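Local coordinates for protein VP2 (Primate bocaparvovirus 1, PDB 7L0Y) that self-assembles, as 60 copies of its size variants, into the T=1 icosahedral capsid of human bocavirus, about 26 nm across, at residues T41-G46 with L444-T449; V67-T72 with Y167-I172. One frame throughout, in Å; residues are numbered along the deposited sequence.

Contact 1. Residues T41-G46 with L444-T449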
loop_
_atom_site.group_PDB
_atom_site.type_symbol
_atom_site.label_atom_id
_atom_site.label_comp_id
_atom_site.label_asym_id
_atom_site.label_seq_id
_atom_site.Cartn_x
_atom_site.Cartn_y
_atom_site.Cartn_z
ATOM N N THR A 41 24.461 90.299 46.402
ATOM C CA THR A 41 25.908 90.311 46.262
ATOM C C THR A 41 26.319 91.518 45.437
ATOM O O THR A 41 25.644 91.880 44.472
ATOM C CB THR A 41 26.423 89.001 45.642
ATOM O OG1 THR A 41 27.853 88.991 45.644
ATOM C CG2 THR A 41 25.931 88.809 44.227
ATOM N N THR A 42 27.415 92.143 45.830
ATOM C CA THR A 42 27.913 93.357 45.210
ATOM C C THR A 42 29.368 93.161 44.818
ATOM O O THR A 42 30.017 92.195 45.215
ATOM C CB THR A 42 27.772 94.557 46.154
ATOM O OG1 THR A 42 28.521 94.320 47.350
ATOM C CG2 THR A 42 26.324 94.766 46.526
ATOM N N ILE A 43 29.869 94.093 44.010
ATOM C CA ILE A 43 31.259 94.055 43.581
ATOM C C ILE A 43 32.174 94.252 44.782
ATOM O O ILE A 43 31.903 95.072 45.667
ATOM C CB ILE A 43 31.494 95.120 42.498
ATOM C CG1 ILE A 43 30.670 94.780 41.258
ATOM C CG2 ILE A 43 32.964 95.226 42.140
ATOM C CD1 ILE A 43 30.570 95.893 40.262
ATOM N N GLN A 44 33.263 93.491 44.820
ATOM C CA GLN A 44 34.218 93.529 45.914
ATOM C C GLN A 44 35.587 93.940 45.394
ATOM O O GLN A 44 36.009 93.494 44.325
ATOM C CB GLN A 44 34.321 92.173 46.605
ATOM C CG GLN A 44 33.036 91.643 47.180
ATOM C CD GLN A 44 32.372 92.602 48.142
ATOM O OE1 GLN A 44 31.320 93.152 47.847
ATOM N NE2 GLN A 44 33.011 92.851 49.270
ATOM N N ASN A 45 36.272 94.796 46.153
ATOM C CA ASN A 45 37.631 95.256 45.846
ATOM C C ASN A 45 37.751 95.942 44.495
ATOM O O ASN A 45 38.852 96.046 43.957
ATOM C CB ASN A 45 38.656 94.125 45.882
ATOM C CG ASN A 45 39.150 93.827 47.252
ATOM O OD1 ASN A 45 38.933 94.588 48.187
ATOM N ND2 ASN A 45 39.918 92.766 47.363
ATOM N N GLY A 46 36.658 96.445 43.942
ATOM C CA GLY A 46 36.735 96.912 42.571
ATOM C C GLY A 46 37.326 95.889 41.628
ATOM O O GLY A 46 38.172 96.233 40.794
ATOM N N LEU A 444 31.384 98.437 34.857
ATOM C CA LEU A 444 29.983 98.757 35.042
ATOM C C LEU A 444 29.560 98.378 36.451
ATOM O O LEU A 444 29.847 97.279 36.924
ATOM C CB LEU A 444 29.150 98.004 34.016
ATOM C CG LEU A 444 27.689 98.377 33.901
ATOM C CD1 LEU A 444 27.624 99.794 33.400
ATOM C CD2 LEU A 444 27.000 97.439 32.947
ATOM N N ASN A 445 28.858 99.281 37.120
ATOM C CA ASN A 445 28.481 99.078 38.513
ATOM C C ASN A 445 27.164 98.317 38.555
ATOM O O ASN A 445 26.117 98.845 38.177
ATOM C CB ASN A 445 28.369 100.414 39.235
ATOM C CG ASN A 445 28.160 100.257 40.717
ATOM O OD1 ASN A 445 28.594 99.279 41.317
ATOM N ND2 ASN A 445 27.497 101.228 41.320
ATOM N N ILE A 446 27.217 97.079 39.036
ATOM C CA ILE A 446 26.087 96.164 39.016
ATOM C C ILE A 446 26.039 95.427 40.342
ATOM O O ILE A 446 27.024 95.362 41.078
ATOM C CB ILE A 446 26.179 95.151 37.855
ATOM C CG1 ILE A 446 27.473 94.353 37.960
ATOM C CG2 ILE A 446 26.092 95.848 36.519
ATOM C CD1 ILE A 446 27.563 93.209 37.003
ATOM N N TYR A 447 24.871 94.877 40.654
ATOM C CA TYR A 447 24.735 93.994 41.797
ATOM C C TYR A 447 23.766 92.891 41.423
ATOM O O TYR A 447 22.937 93.045 40.528
ATOM C CB TYR A 447 24.263 94.721 43.054
ATOM C CG TYR A 447 22.818 95.111 43.036
ATOM C CD1 TYR A 447 21.868 94.333 43.666
ATOM C CD2 TYR A 447 22.398 96.235 42.360
ATOM C CE1 TYR A 447 20.558 94.678 43.648
ATOM C CE2 TYR A 447 21.088 96.586 42.337
ATOM C CZ TYR A 447 20.168 95.807 42.982
ATOM O OH TYR A 447 18.841 96.158 42.961
ATOM N N CYS A 448 23.886 91.767 42.109
ATOM C CA CYS A 448 23.018 90.628 41.880
ATOM C C CYS A 448 22.219 90.338 43.138
ATOM O O CYS A 448 22.758 90.363 44.246
ATOM C CB CYS A 448 23.816 89.393 41.467
ATOM S SG CYS A 448 22.811 87.947 41.082
ATOM N N THR A 449 20.932 90.091 42.962
ATOM C CA THR A 449 20.100 89.487 43.983
ATOM C C THR A 449 19.563 88.180 43.435
ATOM O O THR A 449 19.387 88.032 42.228
ATOM C CB THR A 449 18.936 90.397 44.406
ATOM O OG1 THR A 449 18.107 90.692 43.278
ATOM C CG2 THR A 449 19.453 91.680 44.984
#

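Contact 2. Residues V67-T72 with Y167-I172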
loop_
_atom_site.group_PDB
_atom_site.type_symbol
_atom_site.label_atom_id
_atom_site.label_comp_id
_atom_site.label_asym_id
_atom_site.label_seq_id
_atom_site.Cartn_x
_atom_site.Cartn_y
_atom_site.Cartn_z
ATOM N N VAL A 67 45.030 88.569 51.797
ATOM C CA VAL A 67 44.665 88.864 50.427
ATOM C C VAL A 67 43.152 88.815 50.321
ATOM O O VAL A 67 42.522 87.815 50.683
ATOM C CB VAL A 67 45.363 87.913 49.448
ATOM C CG1 VAL A 67 45.425 86.589 50.045
ATOM C CG2 VAL A 67 44.584 87.830 48.148
ATOM N N THR A 68 42.574 89.912 49.861
ATOM C CA THR A 68 41.144 90.030 49.656
ATOM C C THR A 68 40.831 89.840 48.182
ATOM O O THR A 68 41.616 90.215 47.313
ATOM C CB THR A 68 40.634 91.385 50.143
ATOM O OG1 THR A 68 41.372 92.428 49.501
ATOM C CG2 THR A 68 40.803 91.509 51.635
ATOM N N THR A 69 39.690 89.250 47.912
ATOM C CA THR A 69 39.364 88.823 46.565
ATOM C C THR A 69 38.134 89.572 46.079
ATOM O O THR A 69 37.403 90.160 46.881
ATOM C CB THR A 69 39.109 87.317 46.526
ATOM O OG1 THR A 69 37.900 87.030 47.223
ATOM C CG2 THR A 69 40.235 86.579 47.215
ATOM N N PRO A 70 37.895 89.612 44.770
ATOM C CA PRO A 70 36.618 90.133 44.269
ATOM C C PRO A 70 35.420 89.266 44.612
ATOM O O PRO A 70 34.288 89.704 44.406
ATOM C CB PRO A 70 36.847 90.202 42.758
ATOM C CG PRO A 70 37.894 89.197 42.502
ATOM C CD PRO A 70 38.799 89.240 43.674
ATOM N N TRP A 71 35.633 88.050 45.086
ATOM C CA TRP A 71 34.602 87.055 45.321
ATOM C C TRP A 71 33.876 87.248 46.652
ATOM O O TRP A 71 34.392 87.830 47.604
ATOM C CB TRP A 71 35.223 85.670 45.286
ATOM C CG TRP A 71 35.679 85.277 43.945
ATOM C CD1 TRP A 71 36.881 85.543 43.382
ATOM C CD2 TRP A 71 34.956 84.500 43.003
ATOM N NE1 TRP A 71 36.945 85.006 42.133
ATOM C CE2 TRP A 71 35.776 84.347 41.878
ATOM C CE3 TRP A 71 33.693 83.921 42.997
ATOM C CZ2 TRP A 71 35.375 83.641 40.762
ATOM C CZ3 TRP A 71 33.296 83.230 41.889
ATOM C CH2 TRP A 71 34.127 83.099 40.784
ATOM N N THR A 72 32.657 86.724 46.697
ATOM C CA THR A 72 31.885 86.547 47.915
ATOM C C THR A 72 31.469 85.088 47.999
ATOM O O THR A 72 31.601 84.334 47.038
ATOM C CB THR A 72 30.637 87.440 47.968
ATOM O OG1 THR A 72 29.815 87.197 46.824
ATOM C CG2 THR A 72 31.004 88.893 48.013
ATOM N N TYR A 167 35.311 87.289 50.254
ATOM C CA TYR A 167 36.241 86.213 50.517
ATOM C C TYR A 167 37.663 86.737 50.614
ATOM O O TYR A 167 38.068 87.636 49.879
ATOM C CB TYR A 167 36.126 85.152 49.433
ATOM C CG TYR A 167 37.175 84.082 49.479
ATOM C CD1 TYR A 167 37.259 83.211 50.545
ATOM C CD2 TYR A 167 38.017 83.883 48.411
ATOM C CE1 TYR A 167 38.197 82.222 50.567
ATOM C CE2 TYR A 167 38.937 82.901 48.424
ATOM C CZ TYR A 167 39.028 82.068 49.500
ATOM O OH TYR A 167 39.959 81.072 49.504
ATOM N N GLY A 168 38.407 86.176 51.547
ATOM C CA GLY A 168 39.786 86.551 51.753
ATOM C C GLY A 168 40.438 85.491 52.597
ATOM O O GLY A 168 39.765 84.657 53.205
ATOM N N TYR A 169 41.761 85.520 52.621
ATOM C CA TYR A 169 42.502 84.488 53.314
ATOM C C TYR A 169 43.870 85.025 53.675
ATOM O O TYR A 169 44.355 85.995 53.096
ATOM C CB TYR A 169 42.609 83.214 52.472
ATOM C CG TYR A 169 43.306 83.397 51.152
ATOM C CD1 TYR A 169 44.670 83.222 51.039
ATOM C CD2 TYR A 169 42.594 83.743 50.017
ATOM C CE1 TYR A 169 45.301 83.380 49.846
ATOM C CE2 TYR A 169 43.219 83.908 48.819
ATOM C CZ TYR A 169 44.572 83.729 48.734
ATOM O OH TYR A 169 45.209 83.902 47.535
ATOM N N ILE A 170 44.481 84.372 54.654
ATOM C CA ILE A 170 45.793 84.747 55.163
ATOM C C ILE A 170 46.827 83.919 54.407
ATOM O O ILE A 170 46.860 82.691 54.576
ATOM C CB ILE A 170 45.880 84.521 56.675
ATOM C CG1 ILE A 170 44.875 85.428 57.384
ATOM C CG2 ILE A 170 47.273 84.788 57.175
ATOM C CD1 ILE A 170 44.634 85.072 58.822
ATOM N N PRO A 171 47.628 84.521 53.530
ATOM C CA PRO A 171 48.598 83.726 52.770
ATOM C C PRO A 171 49.791 83.269 53.588
ATOM O O PRO A 171 50.390 82.236 53.278
ATOM C CB PRO A 171 49.001 84.680 51.645
ATOM C CG PRO A 171 48.832 86.024 52.234
ATOM C CD PRO A 171 47.695 85.950 53.189
ATOM N N ILE A 172 50.169 84.014 54.619
ATOM C CA ILE A 172 51.370 83.708 55.375
ATOM C C ILE A 172 51.167 84.209 56.790
ATOM O O ILE A 172 50.357 85.104 57.035
ATOM C CB ILE A 172 52.619 84.352 54.734
ATOM C CG1 ILE A 172 53.901 83.789 55.335
ATOM C CG2 ILE A 172 52.603 85.837 54.957
ATOM C CD1 ILE A 172 55.124 84.176 54.575
#

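Contact 1. Residues T41-G46 with L444-T449
Thr-41 and Cys-448 form an antiparallel hydrogen-bonded pair that joins strand 30-42 to strand 446-462. Thr-41 N donates to Cys-448 O at 2.7 Å, and Cys-448 N returns a bond to Thr-41 O at 2.9 Å; both are nearly straight. On the face that carries this pair, Thr-41 CG2 rests against Cys-448 CB at 3.5 Å. The hydroxyl, anti to the backbone N (chi1 -174°), bonds instead to that of Thr-72. On the other face Thr-42 CG2 lies 4.0 Å from Tyr-447 CB, while the tyrosine ring runs off toward Ile-40. Farther along, the two segments diverge, and the Ile-43 side chain points toward 444-446: its CD1 lies 3.7 Å from Leu-444 O and equally near Ile-446 O, and 4.2 Å from Ile-446 CG1. In the jelly roll of parvovirus capsid proteins this is the pairing of strand B with the last strand of the BIDG sheet. Strand 95-118 bonds to strand 446-462 through Lys-113 and Tyr-447, Met-429 of strand 424-429 packs on Ile-43, Ile-446 and Cys-448, and Pro-433 of a neighbouring subunit lies against Tyr-447.

Contact 2. Residues V67-T72 with Y167-I172
Val-67 and Tyr-169 form an antiparallel hydrogen-bonded pair within the antiparallel pairing of strand 65-69, just ahead of strand C of the jelly roll, with strand 161-169 in the E-F connection. Val-67 N reaches Tyr-169 O at 3.0 Å, and Tyr-169 N bonds to Val-67 O in return. The main bump is Val-67 CG1. It sits over one face of the Tyr-169 ring, 3.4 Å from the centroid and shifted toward the rim on the CE1 and CZ side, a CH-pi contact. A chi1 of 60° puts CG of Tyr-169 between the backbone N and the carbonyl carbon. The same Val-67 CG1 also meets Pro-171 CD at 3.9 Å, so one valine branch fits against both an aromatic face and a proline ring. On the opposite face Thr-68 pairs with Gly-168, which has no side chain, and their CA atoms approach to 4.3 Å. Thr-69 then supplies a second projection. Its CG2 lies 3.7 Å from Tyr-167 CD2 and also comes near Tyr-169 CE2, while its OG1 sits at the edge of the Tyr-167 ring. Past Pro-70 the chain turns a corner, yet Tyr-167 N still donates to Trp-71 O, with the donor N lying 36° out of the carbonyl plane. The ring of Tyr-167 reaches Phe-426 edge-to-face, and its hydroxyl bonds to Pro-143 O. Tyr-167 O accepts from both the N and the OG1 of Thr-69, the hydroxyl approaching from above the carbonyl plane at 2.7 Å; that OG1 in turn receives the N-H of Trp-71 at 3.3 Å, which makes an ST turn around the corner.

In the fold
The centres of the two contacts lie about 16 Å apart, on the same side of the chain's centre, and contact 2 is nested within the long loop that contact 1 closes. Strand 30-42 joins them, since it pairs antiparallel with strand 446-462 and parallel with strand 161-169. They also touch directly: Asn-45 ND2 probably bonds to Thr-68 OG1, and Gln-44 packs on Pro-70 and Thr-72. Contact 1 belongs to the BIDG sheet, whereas the 71-74 end of contact 2 enters the CHEF sheet beside strand 424-429. The corner at Pro-70 carries the chain from its pairing with strands 50-53 and 161-169 into strand C.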